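Local coordinates for protein carbonic anhydrase (Porphyridium purpureum, PDB 1DDZ) that probably catalyses the reversible hydration of carbon dioxide to hydrogencarbonate and a proton, as a beta-class carbonic anhydrase with two zinc sites in each chain, at residues A[129-134]-A[211-216]; A[326-331]-A[382-387]; A[121-126]-A[203-208]; A[319-324]-A[345-350]; A[99-104]-A[153-158]. All coordinates share one frame; numbering follows the deposited sequence.

Contact 1 (A[129-134]-A[211-216]). With ZN (zinc ion), chain C.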
# COMPACT_ATOMS: atom_id res chain seq x y z
N GLY A 129 20.41 -4.79 5.77
CA GLY A 129 19.76 -5.97 6.28
C GLY A 129 20.65 -6.47 7.38
O GLY A 129 21.77 -5.97 7.53
N HIS A 130 20.22 -7.48 8.12
CA HIS A 130 21.02 -8.01 9.21
C HIS A 130 20.82 -9.52 9.30
O HIS A 130 19.73 -10.02 9.11
CB HIS A 130 20.64 -7.32 10.53
CG HIS A 130 19.21 -7.54 10.94
ND1 HIS A 130 18.88 -8.13 12.14
CD2 HIS A 130 18.04 -7.30 10.30
CE1 HIS A 130 17.56 -8.24 12.22
NE2 HIS A 130 17.03 -7.75 11.11
N TYR A 131 21.90 -10.25 9.59
CA TYR A 131 21.83 -11.70 9.71
C TYR A 131 20.92 -12.06 10.87
O TYR A 131 20.83 -11.31 11.83
CB TYR A 131 23.23 -12.29 9.88
CG TYR A 131 24.10 -12.09 8.67
CD1 TYR A 131 25.31 -11.44 8.77
CD2 TYR A 131 23.68 -12.52 7.40
CE1 TYR A 131 26.10 -11.22 7.65
CE2 TYR A 131 24.47 -12.30 6.27
CZ TYR A 131 25.67 -11.65 6.40
OH TYR A 131 26.46 -11.42 5.29
N GLY A 132 20.19 -13.18 10.73
CA GLY A 132 19.27 -13.60 11.78
C GLY A 132 17.92 -12.86 11.77
O GLY A 132 17.08 -13.08 12.64
N CYS A 133 17.70 -12.02 10.76
CA CYS A 133 16.47 -11.26 10.63
C CYS A 133 15.21 -12.10 10.86
O CYS A 133 14.93 -13.01 10.08
CB CYS A 133 16.42 -10.63 9.25
SG CYS A 133 14.97 -9.61 8.94
N GLY A 134 14.45 -11.77 11.91
CA GLY A 134 13.21 -12.46 12.22
C GLY A 134 12.20 -12.42 11.09
O GLY A 134 11.44 -13.37 10.90
N GLY A 211 23.87 -1.34 -1.00
CA GLY A 211 23.39 -2.36 -0.09
C GLY A 211 24.44 -2.72 0.94
O GLY A 211 25.64 -2.75 0.65
N VAL A 212 24.00 -3.10 2.14
CA VAL A 212 24.93 -3.42 3.20
C VAL A 212 24.24 -4.42 4.16
O VAL A 212 23.02 -4.49 4.18
CB VAL A 212 25.33 -2.04 3.85
CG1 VAL A 212 24.65 -1.79 5.18
CG2 VAL A 212 26.82 -1.87 3.85
N VAL A 213 25.00 -5.27 4.85
CA VAL A 213 24.43 -6.23 5.83
C VAL A 213 25.44 -6.27 6.94
O VAL A 213 26.58 -5.91 6.73
CB VAL A 213 24.45 -7.76 5.43
CG1 VAL A 213 23.06 -8.40 5.52
CG2 VAL A 213 25.19 -8.01 4.15
N TYR A 214 25.05 -6.82 8.09
CA TYR A 214 25.97 -6.98 9.18
C TYR A 214 25.38 -8.00 10.10
O TYR A 214 24.19 -8.30 10.03
CB TYR A 214 26.20 -5.65 9.92
CG TYR A 214 25.05 -5.20 10.81
CD1 TYR A 214 25.07 -5.42 12.20
CD2 TYR A 214 23.94 -4.57 10.26
CE1 TYR A 214 23.99 -5.00 13.04
CE2 TYR A 214 22.88 -4.16 11.06
CZ TYR A 214 22.90 -4.37 12.44
OH TYR A 214 21.77 -3.94 13.08
N GLY A 215 26.22 -8.57 10.94
CA GLY A 215 25.75 -9.51 11.94
C GLY A 215 26.00 -8.75 13.22
O GLY A 215 27.06 -8.12 13.37
N VAL A 216 25.05 -8.78 14.14
CA VAL A 216 25.18 -8.05 15.40
C VAL A 216 26.38 -8.53 16.25
O VAL A 216 26.85 -7.81 17.11
CB VAL A 216 23.86 -8.10 16.22
CG1 VAL A 216 23.66 -9.47 16.83
CG2 VAL A 216 23.84 -7.02 17.29
ZN ZN C . 15.07 -8.31 10.86
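His-130 does two jobs at once: its CB lies over one face of the Tyr-214 ring, 3.9 Å from CE2, while its imidazole turns back from the neighbouring strand to grip a zinc ion. The turn comes from a first torsion that puts CG between the backbone N and the carbonyl carbon (chi1 62°), and NE2 then reaches the metal at 2.0 Å. Tyr-131, next along, lies across Val-213 at about a right angle, with CG1 of the valine over one face of the ring and Tyr-131 OH 3.8 Å from Val-213 CG2. That hydroxyl goes on to hydrogen bond with Glu-181. An alanine in place of Tyr-131 would probably open a gap beside Val-213 and leave Glu-181 without its hydroxyl mate. These residues sit where the parallel strands 124-130 and 208-214, neighbours in the central sheet of a beta-carbonic anhydrase, run out at their C-terminal ends. The backbone pairing is uneven. Gly-129 N bonds to Val-212 O at 3.1 Å and Tyr-131 N to Tyr-214 O at 3.0 Å, but the bond between them, Tyr-214 N to Gly-129 O, is weak, and the same carbonyl also takes a CA-H...O contact from Val-213. Past the strand, a type II turn from His-130 to Cys-133 brings in a second zinc ligand, Cys-133 SG, 2.3 Å from the metal; this sulfur also caps the first turn of helix 134-141. Cys-74 and Asp-76 complete the zinc site.

Contact 2 (A[326-331]-A[382-387]). With ZN (zinc ion), chain D.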
# COMPACT_ATOMS: atom_id res chain seq x y z
N ILE A 326 6.96 3.58 17.44
CA ILE A 326 6.63 4.10 16.12
C ILE A 326 7.03 5.57 16.12
O ILE A 326 6.40 6.40 16.79
CB ILE A 326 5.14 3.97 15.83
CG1 ILE A 326 4.75 2.49 15.94
CG2 ILE A 326 4.83 4.59 14.46
CD1 ILE A 326 3.27 2.22 16.10
N GLY A 327 8.10 5.90 15.40
CA GLY A 327 8.59 7.26 15.38
C GLY A 327 8.72 7.85 14.00
O GLY A 327 8.34 7.22 13.01
N CYS A 328 9.25 9.06 13.93
CA CYS A 328 9.41 9.75 12.66
C CYS A 328 10.76 9.50 12.03
O CYS A 328 11.77 9.45 12.73
CB CYS A 328 9.21 11.26 12.86
SG CYS A 328 9.35 12.18 11.30
N ALA A 329 10.81 9.44 10.71
CA ALA A 329 12.05 9.21 9.99
C ALA A 329 13.13 10.26 10.28
O ALA A 329 14.29 10.03 10.00
CB ALA A 329 11.80 9.05 8.52
N ASP A 330 12.72 11.43 10.78
CA ASP A 330 13.66 12.49 11.14
C ASP A 330 14.65 11.96 12.21
O ASP A 330 15.86 12.25 12.16
CB ASP A 330 12.94 13.73 11.64
CG ASP A 330 12.17 14.44 10.52
OD1 ASP A 330 12.72 14.54 9.40
OD2 ASP A 330 11.04 14.87 10.74
N SER A 331 14.10 11.27 13.21
CA SER A 331 14.87 10.63 14.27
C SER A 331 16.14 11.27 14.82
O SER A 331 17.24 10.76 14.62
CB SER A 331 15.20 9.17 13.84
OG SER A 331 15.18 9.00 12.41
N CYS A 382 5.67 8.10 18.96
CA CYS A 382 6.46 9.26 19.31
C CYS A 382 6.58 10.29 18.20
O CYS A 382 6.99 9.97 17.08
CB CYS A 382 7.85 8.83 19.74
SG CYS A 382 8.91 10.20 20.31
N GLY A 383 6.14 11.50 18.51
CA GLY A 383 6.26 12.60 17.57
C GLY A 383 7.37 13.49 18.11
O GLY A 383 7.90 13.22 19.19
N HIS A 384 7.74 14.56 17.41
CA HIS A 384 8.81 15.44 17.90
C HIS A 384 8.55 16.87 17.46
O HIS A 384 8.05 17.11 16.35
CB HIS A 384 10.23 14.95 17.47
CG HIS A 384 10.44 14.88 15.98
ND1 HIS A 384 11.35 15.67 15.32
CD2 HIS A 384 9.83 14.14 15.02
CE1 HIS A 384 11.28 15.44 14.02
NE2 HIS A 384 10.36 14.52 13.81
N TYR A 385 8.86 17.84 18.33
CA TYR A 385 8.62 19.25 18.02
C TYR A 385 9.40 19.69 16.81
O TYR A 385 10.45 19.16 16.52
CB TYR A 385 8.93 20.13 19.21
CG TYR A 385 7.93 19.93 20.31
CD1 TYR A 385 8.34 19.65 21.61
CD2 TYR A 385 6.56 19.97 20.05
CE1 TYR A 385 7.42 19.42 22.62
CE2 TYR A 385 5.63 19.74 21.05
CZ TYR A 385 6.07 19.46 22.33
OH TYR A 385 5.15 19.21 23.33
N ALA A 386 8.80 20.58 16.04
CA ALA A 386 9.42 21.08 14.81
C ALA A 386 9.58 20.04 13.69
O ALA A 386 10.31 20.27 12.73
CB ALA A 386 10.76 21.78 15.12
N CYS A 387 8.87 18.91 13.80
CA CYS A 387 8.90 17.85 12.78
C CYS A 387 8.78 18.39 11.33
O CYS A 387 7.75 18.95 10.95
CB CYS A 387 7.77 16.84 13.05
SG CYS A 387 7.69 15.45 11.87
ZN ZN D . 9.72 14.39 11.90
O HOH W 1 9.60 10.62 16.44
O HOH W 2 12.10 17.64 11.89
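Cys-382 N gives Ile-326 O a nearly straight hydrogen bond (2.9 Å, 174°) between the roughly parallel strand segments 326-328 and 382-384, whose axes come within 5.6 Å, and beyond it the backbones part far enough for a water to bridge Cys-328 N and Cys-382 O. Beyond that water, four side chains close on a zinc ion, two from each segment. Cys-328 SG and Cys-387 SG each bind it at 2.3 Å, His-384 NE2 at 2.0 Å and Asp-330 OD2 at 1.8 Å. The His-384 ring is swung into place by a CG lying between the backbone N and the carbonyl carbon (chi1 60°). Asp-330 OD2 meets the edge of that ring in its plane, 3.2 Å from NE2; the metal holds the two together, with no hydrogen bond between them, and the carboxylate is turned 71° from the ring. Over one face of the imidazole sits Cys-387 CB. Second bonds steady the thiolates: Asp-330 N points straight at Cys-328 SG, and Cys-387 SG caps the helix that follows. A further water ties Ala-386 O to Asp-330 OD2, the latter bond weak. This is the Cys-Asp-His-Cys zinc site of a beta-carbonic anhydrase, set at the C-terminal ends of strands 323-328 and 378-384, with the aspartate filling the fourth place that a water takes in open-form relatives.

Contact 3 (A[121-126]-A[203-208])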
# COMPACT_ATOMS: atom_id res chain seq x y z
N LYS A 121 17.34 16.41 -0.14
CA LYS A 121 18.48 16.37 -1.05
C LYS A 121 19.57 15.45 -0.49
O LYS A 121 20.74 15.78 -0.46
CB LYS A 121 19.01 17.78 -1.30
CG LYS A 121 18.00 18.70 -1.99
CD LYS A 121 17.53 18.02 -3.24
CE LYS A 121 16.49 18.82 -3.99
NZ LYS A 121 16.14 18.09 -5.26
N VAL A 122 19.13 14.28 -0.04
CA VAL A 122 20.01 13.26 0.51
C VAL A 122 20.98 12.80 -0.61
O VAL A 122 20.57 12.69 -1.75
CB VAL A 122 19.14 12.10 1.07
CG1 VAL A 122 19.10 10.93 0.14
CG2 VAL A 122 19.55 11.73 2.43
N LYS A 123 22.24 12.56 -0.29
CA LYS A 123 23.19 12.14 -1.31
C LYS A 123 23.41 10.64 -1.43
O LYS A 123 23.83 10.13 -2.47
CB LYS A 123 24.55 12.82 -1.09
CG LYS A 123 24.58 14.32 -1.38
CD LYS A 123 24.05 14.65 -2.78
CE LYS A 123 23.75 16.15 -2.91
NZ LYS A 123 22.83 16.49 -4.05
N HIS A 124 23.19 9.92 -0.35
CA HIS A 124 23.41 8.49 -0.35
C HIS A 124 22.26 7.81 0.32
O HIS A 124 21.76 8.30 1.33
CB HIS A 124 24.69 8.17 0.42
CG HIS A 124 25.89 8.90 -0.08
ND1 HIS A 124 26.46 9.96 0.61
CD2 HIS A 124 26.61 8.77 -1.22
CE1 HIS A 124 27.46 10.45 -0.10
NE2 HIS A 124 27.57 9.75 -1.21
N ILE A 125 21.82 6.69 -0.26
CA ILE A 125 20.73 5.87 0.26
C ILE A 125 21.35 4.52 0.56
O ILE A 125 22.07 3.95 -0.25
CB ILE A 125 19.60 5.68 -0.79
CG1 ILE A 125 18.96 7.03 -1.15
CG2 ILE A 125 18.53 4.69 -0.26
CD1 ILE A 125 18.04 6.91 -2.34
N LEU A 126 21.11 4.01 1.77
CA LEU A 126 21.63 2.71 2.16
C LEU A 126 20.47 1.77 2.52
O LEU A 126 19.53 2.18 3.22
CB LEU A 126 22.55 2.84 3.39
CG LEU A 126 23.95 3.43 3.24
CD1 LEU A 126 24.53 3.81 4.56
CD2 LEU A 126 24.85 2.40 2.63
N ALA A 203 17.88 13.75 -14.03
CA ALA A 203 18.19 15.17 -13.82
C ALA A 203 19.64 15.36 -13.39
O ALA A 203 20.04 16.46 -12.99
CB ALA A 203 17.26 15.75 -12.78
N GLY A 204 20.43 14.30 -13.46
CA GLY A 204 21.82 14.38 -13.09
C GLY A 204 22.10 14.67 -11.63
O GLY A 204 23.18 15.18 -11.30
N GLN A 205 21.15 14.35 -10.76
CA GLN A 205 21.34 14.57 -9.32
C GLN A 205 22.26 13.49 -8.74
O GLN A 205 22.09 12.31 -9.02
CB GLN A 205 19.99 14.57 -8.59
CG GLN A 205 20.09 14.63 -7.06
CD GLN A 205 18.75 14.83 -6.42
OE1 GLN A 205 17.79 15.23 -7.08
NE2 GLN A 205 18.66 14.55 -5.12
N GLU A 206 23.22 13.92 -7.93
CA GLU A 206 24.18 13.02 -7.31
C GLU A 206 23.43 12.19 -6.27
O GLU A 206 22.97 12.73 -5.26
CB GLU A 206 25.25 13.85 -6.61
CG GLU A 206 26.61 13.21 -6.57
CD GLU A 206 27.48 13.60 -7.77
OE1 GLU A 206 26.96 13.75 -8.90
OE2 GLU A 206 28.71 13.76 -7.56
N LEU A 207 23.30 10.89 -6.52
CA LEU A 207 22.57 10.01 -5.61
C LEU A 207 22.98 8.55 -5.77
O LEU A 207 22.69 7.90 -6.80
CB LEU A 207 21.05 10.15 -5.87
CG LEU A 207 20.03 9.35 -5.03
CD1 LEU A 207 20.15 9.73 -3.56
CD2 LEU A 207 18.63 9.64 -5.53
N THR A 208 23.65 8.02 -4.76
CA THR A 208 24.06 6.62 -4.78
C THR A 208 23.12 5.72 -4.00
O THR A 208 22.51 6.16 -3.03
CB THR A 208 25.44 6.43 -4.16
OG1 THR A 208 25.42 6.91 -2.81
CG2 THR A 208 26.50 7.18 -4.97
O HOH W 3 21.07 14.30 -3.91
O HOH W 4 23.50 16.80 -7.04
O HOH W 5 24.54 4.93 -1.20
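Lys-123 and Ile-125 share Thr-208 between them in the backbone hydrogen bonding: Thr-208 N donates to Lys-123 O at 3.1 Å, and Thr-208 O receives Ile-125 N at 2.9 Å. This sets His-124 beside Thr-208 as a parallel bridge, their side chains on the same face of the sheet. Waters add further polar links. One is gripped four ways, donating to Val-122 O and Glu-206 O and accepting from Lys-123 NZ and Gln-205 NE2; a second accepts from Lys-123 NZ and Glu-206 N. Lys-123 gets there by bending at its second torsion (chi2 -53°), which lays CD 3.3 Å from Glu-206 O. Lys-123 NZ bonds to these two waters; the Glu-206 carboxylate leads away, its OE1 6.9 Å from Lys-123 NZ. A third water spans Ile-125 O and Thr-208 OG1. The apolar part centres on Leu-207 CD1, which lies 3.7 Å from Ile-125 CD1 and 4.0 Å from Val-122 CG1. Leu-207 and Ile-125 both also touch Val-117 of helix 107-119, while Leu-207 leans on Val-197 and Ala-200 of helix 195-202. That second helix ends in a Schellman motif with Gly-204 as the C-prime residue, after which the chain passes Lys-123 and enters strand 208-214, parallel to strand 124-130, whose other flank is strand 69-74.

Contact 4 (A[319-324]-A[345-350])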
# COMPACT_ATOMS: atom_id res chain seq x y z
N GLN A 319 17.58 -9.56 25.21
CA GLN A 319 16.28 -10.23 25.15
C GLN A 319 15.28 -9.58 24.19
O GLN A 319 15.41 -8.40 23.86
CB GLN A 319 15.68 -10.35 26.56
CG GLN A 319 15.41 -9.02 27.29
CD GLN A 319 14.77 -9.21 28.68
OE1 GLN A 319 14.32 -8.23 29.30
NE2 GLN A 319 14.74 -10.44 29.18
N THR A 320 14.28 -10.37 23.78
CA THR A 320 13.20 -9.92 22.89
C THR A 320 12.65 -8.59 23.40
O THR A 320 12.44 -8.40 24.59
CB THR A 320 12.05 -10.97 22.85
OG1 THR A 320 12.50 -12.15 22.18
CG2 THR A 320 10.82 -10.45 22.13
N PRO A 321 12.44 -7.64 22.49
CA PRO A 321 11.92 -6.33 22.86
C PRO A 321 10.54 -6.38 23.46
O PRO A 321 9.68 -7.10 22.97
CB PRO A 321 11.91 -5.58 21.51
CG PRO A 321 11.75 -6.69 20.50
CD PRO A 321 12.71 -7.71 21.04
N GLU A 322 10.32 -5.58 24.49
CA GLU A 322 9.02 -5.51 25.15
C GLU A 322 8.23 -4.27 24.73
O GLU A 322 7.13 -4.03 25.24
CB GLU A 322 9.20 -5.59 26.65
CG GLU A 322 9.62 -6.97 27.12
CD GLU A 322 10.37 -6.98 28.45
OE1 GLU A 322 10.78 -8.08 28.88
OE2 GLU A 322 10.57 -5.89 29.05
N ILE A 323 8.76 -3.52 23.77
CA ILE A 323 8.12 -2.32 23.26
C ILE A 323 8.26 -2.09 21.78
O ILE A 323 9.32 -2.34 21.21
CB ILE A 323 8.63 -1.01 23.90
CG1 ILE A 323 10.06 -1.18 24.40
CG2 ILE A 323 7.72 -0.57 25.00
CD1 ILE A 323 10.53 -0.04 25.25
N LEU A 324 7.19 -1.60 21.18
CA LEU A 324 7.19 -1.27 19.78
C LEU A 324 7.20 0.26 19.87
O LEU A 324 6.38 0.85 20.59
CB LEU A 324 5.88 -1.68 19.11
CG LEU A 324 5.76 -1.80 17.57
CD1 LEU A 324 4.37 -1.39 17.17
CD2 LEU A 324 6.78 -1.03 16.78
N GLU A 345 16.34 -3.45 22.57
CA GLU A 345 15.29 -3.87 23.47
C GLU A 345 14.00 -3.21 23.05
O GLU A 345 12.97 -3.39 23.67
CB GLU A 345 15.65 -3.59 24.91
CG GLU A 345 16.64 -4.62 25.41
CD GLU A 345 16.93 -4.51 26.89
OE1 GLU A 345 16.33 -3.63 27.56
OE2 GLU A 345 17.76 -5.31 27.38
N VAL A 346 14.06 -2.46 21.96
CA VAL A 346 12.88 -1.81 21.41
C VAL A 346 12.80 -2.07 19.90
O VAL A 346 13.80 -2.03 19.19
CB VAL A 346 12.73 -0.28 21.83
CG1 VAL A 346 13.86 0.19 22.69
CG2 VAL A 346 12.52 0.62 20.66
N PHE A 347 11.62 -2.53 19.48
CA PHE A 347 11.27 -2.85 18.10
C PHE A 347 10.86 -1.50 17.54
O PHE A 347 9.99 -0.85 18.11
CB PHE A 347 10.08 -3.81 18.12
CG PHE A 347 9.91 -4.63 16.87
CD1 PHE A 347 10.86 -5.57 16.50
CD2 PHE A 347 8.77 -4.47 16.08
CE1 PHE A 347 10.67 -6.35 15.36
CE2 PHE A 347 8.57 -5.25 14.93
CZ PHE A 347 9.53 -6.19 14.56
N VAL A 348 11.41 -1.08 16.40
CA VAL A 348 11.12 0.25 15.86
C VAL A 348 10.56 0.36 14.45
O VAL A 348 11.04 -0.29 13.51
CB VAL A 348 12.40 1.14 15.91
CG1 VAL A 348 12.10 2.54 15.41
CG2 VAL A 348 12.96 1.21 17.30
N HIS A 349 9.59 1.26 14.28
CA HIS A 349 8.99 1.53 12.98
C HIS A 349 9.14 3.05 12.79
O HIS A 349 8.85 3.81 13.69
CB HIS A 349 7.51 1.13 12.95
CG HIS A 349 6.82 1.42 11.65
ND1 HIS A 349 7.40 1.17 10.42
CD2 HIS A 349 5.61 1.96 11.39
CE1 HIS A 349 6.57 1.54 9.47
NE2 HIS A 349 5.48 2.03 10.02
N ARG A 350 9.65 3.47 11.65
CA ARG A 350 9.80 4.89 11.38
C ARG A 350 9.35 5.23 10.01
O ARG A 350 9.71 4.55 9.04
CB ARG A 350 11.25 5.34 11.49
CG ARG A 350 11.74 5.37 12.88
CD ARG A 350 13.09 6.00 12.94
NE ARG A 350 13.57 5.99 14.32
CZ ARG A 350 13.10 6.77 15.29
NH1 ARG A 350 12.14 7.65 15.02
NH2 ARG A 350 13.57 6.65 16.52
O HOH W 6 12.11 -4.12 26.31
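Gln-319, poorly ordered, brushes the acidic end of Glu-345, its CG 4.4 Å from OE2; that carboxylate has a weak hydrogen bond to Thr-318. Pro-321 comes much closer. Its CB presses on the backbone of Glu-345, 3.3 Å from the carbonyl O, and its CG lies 4.1 Å from Phe-347 CB, the pyrrolidine ring approaching the phenylalanine at a slant. At Glu-322 the link is a water, which accepts from the backbone N and donates to Glu-345 O, each bond 2.9 Å long. Ile-323 then makes the direct bond of the pair: its O takes Phe-347 N at 2.9 Å, the donor lying nearly along the line of the carbonyl (C=O...N angle 168°). On its side-chain face, Ile-323 CG1 packs 3.8 Å from Val-346 CB. Leu-324 and Phe-347 point to the opposite face of the sheet. The leucine CD2 touches the edge of the aromatic ring, near the ring plane, and its CA makes a CA-H...O contact with Phe-347 O. In Phe-347, CG anti to the backbone N (chi1 -158°) carries the ring away from the 319-324 segment, toward Tyr-369 and Val-366 of helix 361-373 and Asp-76, a ligand of the other zinc ion of the chain. Strands 323-328 and 346-351, joined through helix 335-338, form a parallel beta-alpha-beta crossover at one edge of the second sheet, and through Phe-347 and the backbone pairing of Val-348 with Ala-75 that edge strand borders the zinc site held by Cys-74, Asp-76, His-130 and Cys-133.

Contact 5 (A[99-104]-A[153-158])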
# COMPACT_ATOMS: atom_id res chain seq x y z
N ALA A 99 11.82 -6.60 7.78
CA ALA A 99 12.79 -7.11 6.81
C ALA A 99 13.31 -6.11 5.80
O ALA A 99 13.59 -6.47 4.66
CB ALA A 99 12.23 -8.33 6.09
N ASN A 100 13.43 -4.84 6.20
CA ASN A 100 13.98 -3.78 5.33
C ASN A 100 13.53 -3.82 3.86
O ASN A 100 14.34 -3.71 2.94
CB ASN A 100 15.53 -3.71 5.45
CG ASN A 100 16.21 -5.09 5.34
OD1 ASN A 100 16.40 -5.78 6.34
ND2 ASN A 100 16.58 -5.48 4.14
N GLN A 101 12.23 -3.91 3.66
CA GLN A 101 11.66 -4.00 2.34
C GLN A 101 11.54 -2.68 1.63
O GLN A 101 11.26 -1.65 2.24
CB GLN A 101 10.28 -4.65 2.41
CG GLN A 101 10.29 -6.09 2.85
CD GLN A 101 11.03 -6.98 1.86
OE1 GLN A 101 12.14 -7.45 2.14
NE2 GLN A 101 10.46 -7.17 0.69
N CYS A 102 11.69 -2.75 0.31
CA CYS A 102 11.57 -1.62 -0.55
C CYS A 102 10.62 -2.06 -1.66
O CYS A 102 10.99 -2.15 -2.83
CB CYS A 102 12.92 -1.18 -1.10
SG CYS A 102 13.99 -0.49 0.17
N ILE A 103 9.37 -2.32 -1.27
CA ILE A 103 8.32 -2.76 -2.17
C ILE A 103 7.98 -1.65 -3.16
O ILE A 103 7.74 -0.51 -2.75
CB ILE A 103 7.09 -3.21 -1.35
CG1 ILE A 103 7.48 -4.41 -0.50
CG2 ILE A 103 5.89 -3.50 -2.26
CD1 ILE A 103 6.60 -4.65 0.67
N HIS A 104 7.92 -1.98 -4.44
CA HIS A 104 7.64 -1.01 -5.49
C HIS A 104 6.50 -0.05 -5.21
O HIS A 104 6.66 1.14 -5.37
CB HIS A 104 7.32 -1.72 -6.83
CG HIS A 104 8.42 -2.58 -7.35
ND1 HIS A 104 8.26 -3.93 -7.60
CD2 HIS A 104 9.68 -2.28 -7.73
CE1 HIS A 104 9.38 -4.41 -8.13
NE2 HIS A 104 10.25 -3.43 -8.22
N ARG A 153 5.33 -12.25 1.63
CA ARG A 153 5.30 -12.86 0.30
C ARG A 153 6.38 -12.25 -0.57
O ARG A 153 6.84 -12.89 -1.49
CB ARG A 153 3.95 -12.66 -0.40
CG ARG A 153 2.81 -13.54 0.05
CD ARG A 153 3.22 -14.99 0.22
NE ARG A 153 3.79 -15.23 1.56
CZ ARG A 153 3.60 -16.34 2.27
NH1 ARG A 153 2.85 -17.33 1.79
NH2 ARG A 153 4.18 -16.46 3.46
N HIS A 154 6.79 -11.01 -0.29
CA HIS A 154 7.82 -10.36 -1.08
C HIS A 154 9.17 -11.00 -0.88
O HIS A 154 9.96 -11.10 -1.80
CB HIS A 154 7.88 -8.85 -0.79
CG HIS A 154 6.68 -8.11 -1.26
ND1 HIS A 154 6.50 -7.76 -2.59
CD2 HIS A 154 5.58 -7.68 -0.62
CE1 HIS A 154 5.34 -7.16 -2.73
NE2 HIS A 154 4.76 -7.10 -1.55
N ILE A 155 9.43 -11.46 0.34
CA ILE A 155 10.68 -12.14 0.64
C ILE A 155 10.67 -13.50 -0.08
O ILE A 155 11.70 -14.00 -0.52
CB ILE A 155 10.81 -12.35 2.14
CG1 ILE A 155 10.93 -10.99 2.83
CG2 ILE A 155 12.03 -13.22 2.45
CD1 ILE A 155 11.05 -11.07 4.32
N ARG A 156 9.48 -14.08 -0.21
CA ARG A 156 9.26 -15.36 -0.90
C ARG A 156 9.58 -15.20 -2.37
O ARG A 156 10.08 -16.11 -3.01
CB ARG A 156 7.83 -15.81 -0.72
CG ARG A 156 7.58 -16.38 0.62
CD ARG A 156 8.16 -17.76 0.66
NE ARG A 156 7.20 -18.64 1.29
CZ ARG A 156 6.46 -19.55 0.67
NH1 ARG A 156 6.55 -19.76 -0.64
NH2 ARG A 156 5.54 -20.17 1.38
N ASP A 157 9.31 -14.02 -2.91
CA ASP A 157 9.64 -13.76 -4.30
C ASP A 157 11.14 -13.76 -4.44
O ASP A 157 11.66 -14.22 -5.44
CB ASP A 157 9.08 -12.44 -4.77
CG ASP A 157 7.60 -12.51 -5.04
OD1 ASP A 157 7.02 -13.61 -4.95
OD2 ASP A 157 7.02 -11.46 -5.34
N VAL A 158 11.85 -13.28 -3.43
CA VAL A 158 13.31 -13.28 -3.46
C VAL A 158 13.83 -14.72 -3.47
O VAL A 158 14.72 -15.04 -4.25
CB VAL A 158 13.90 -12.51 -2.25
CG1 VAL A 158 15.42 -12.52 -2.31
CG2 VAL A 158 13.39 -11.09 -2.26
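Ile-103 against His-154 is the centre of a buried loop-on-helix packing, in which the loop between strand 92-97 and helix 107-119 runs across helix 147-161 and meets it through side chains alone. The isoleucine sits flat over the imidazole: CG1 is 3.8 Å from the centroid of the His-154 ring and 10° off its normal, a CH-pi contact, while CD1 presses on CD2 at 3.4 Å and CG2 is over the CE1-NE2 side. CG of His-154, anti to the carbonyl carbon (chi1 -69°), sends the ring toward the loop, and chi2 (-78°) turns its face to Ile-103. Gln-101, bent at its second torsion, lays its amide group against His-154 CB and the CG1 of Ile-155. At the other end Ala-99 CB butts against Ile-155 CD1 at 3.5 Å, tighter than usual for two carbons, and only about 6 Å separates the alanine side chain from a zinc ion. His-154 also looks outward: NE2 hydrogen bonds to Ser-105 of the second subunit, and the ring meets His-104 of that subunit edge-to-face. An alanine in place of His-154 would probably leave a gap over Ile-103 and Ser-105 of the second subunit without this partner. Behind the loop runs helix 172-193, whose Asn-183, Gln-187 and Asn-190 bond to the backbone of Ala-99 and Cys-102, so the loop is held between two helices of its own chain beside the subunit interface.

Overall arrangement
From the N terminus, the loop 99-104 comes first and is closed by helix 147-161 in contact 5. Before that, contacts 3 and 1 open at the two ends of strand 124-130; they close some 77 residues on, contact 3 at the loop leading into strand 208-214 and contact 1 at that strand's far end. The two cross each other and both cross contact 5, which touches contact 1 beside the first zinc site. The second half starts afresh: contact 4 opens at 319-324, contact 2 at 326-331, and they close in that order, crossing on strand 323-328 to join three neighbouring strands. Contacts 1 and 2 lie about 25 Å apart between centres, one for each zinc ion.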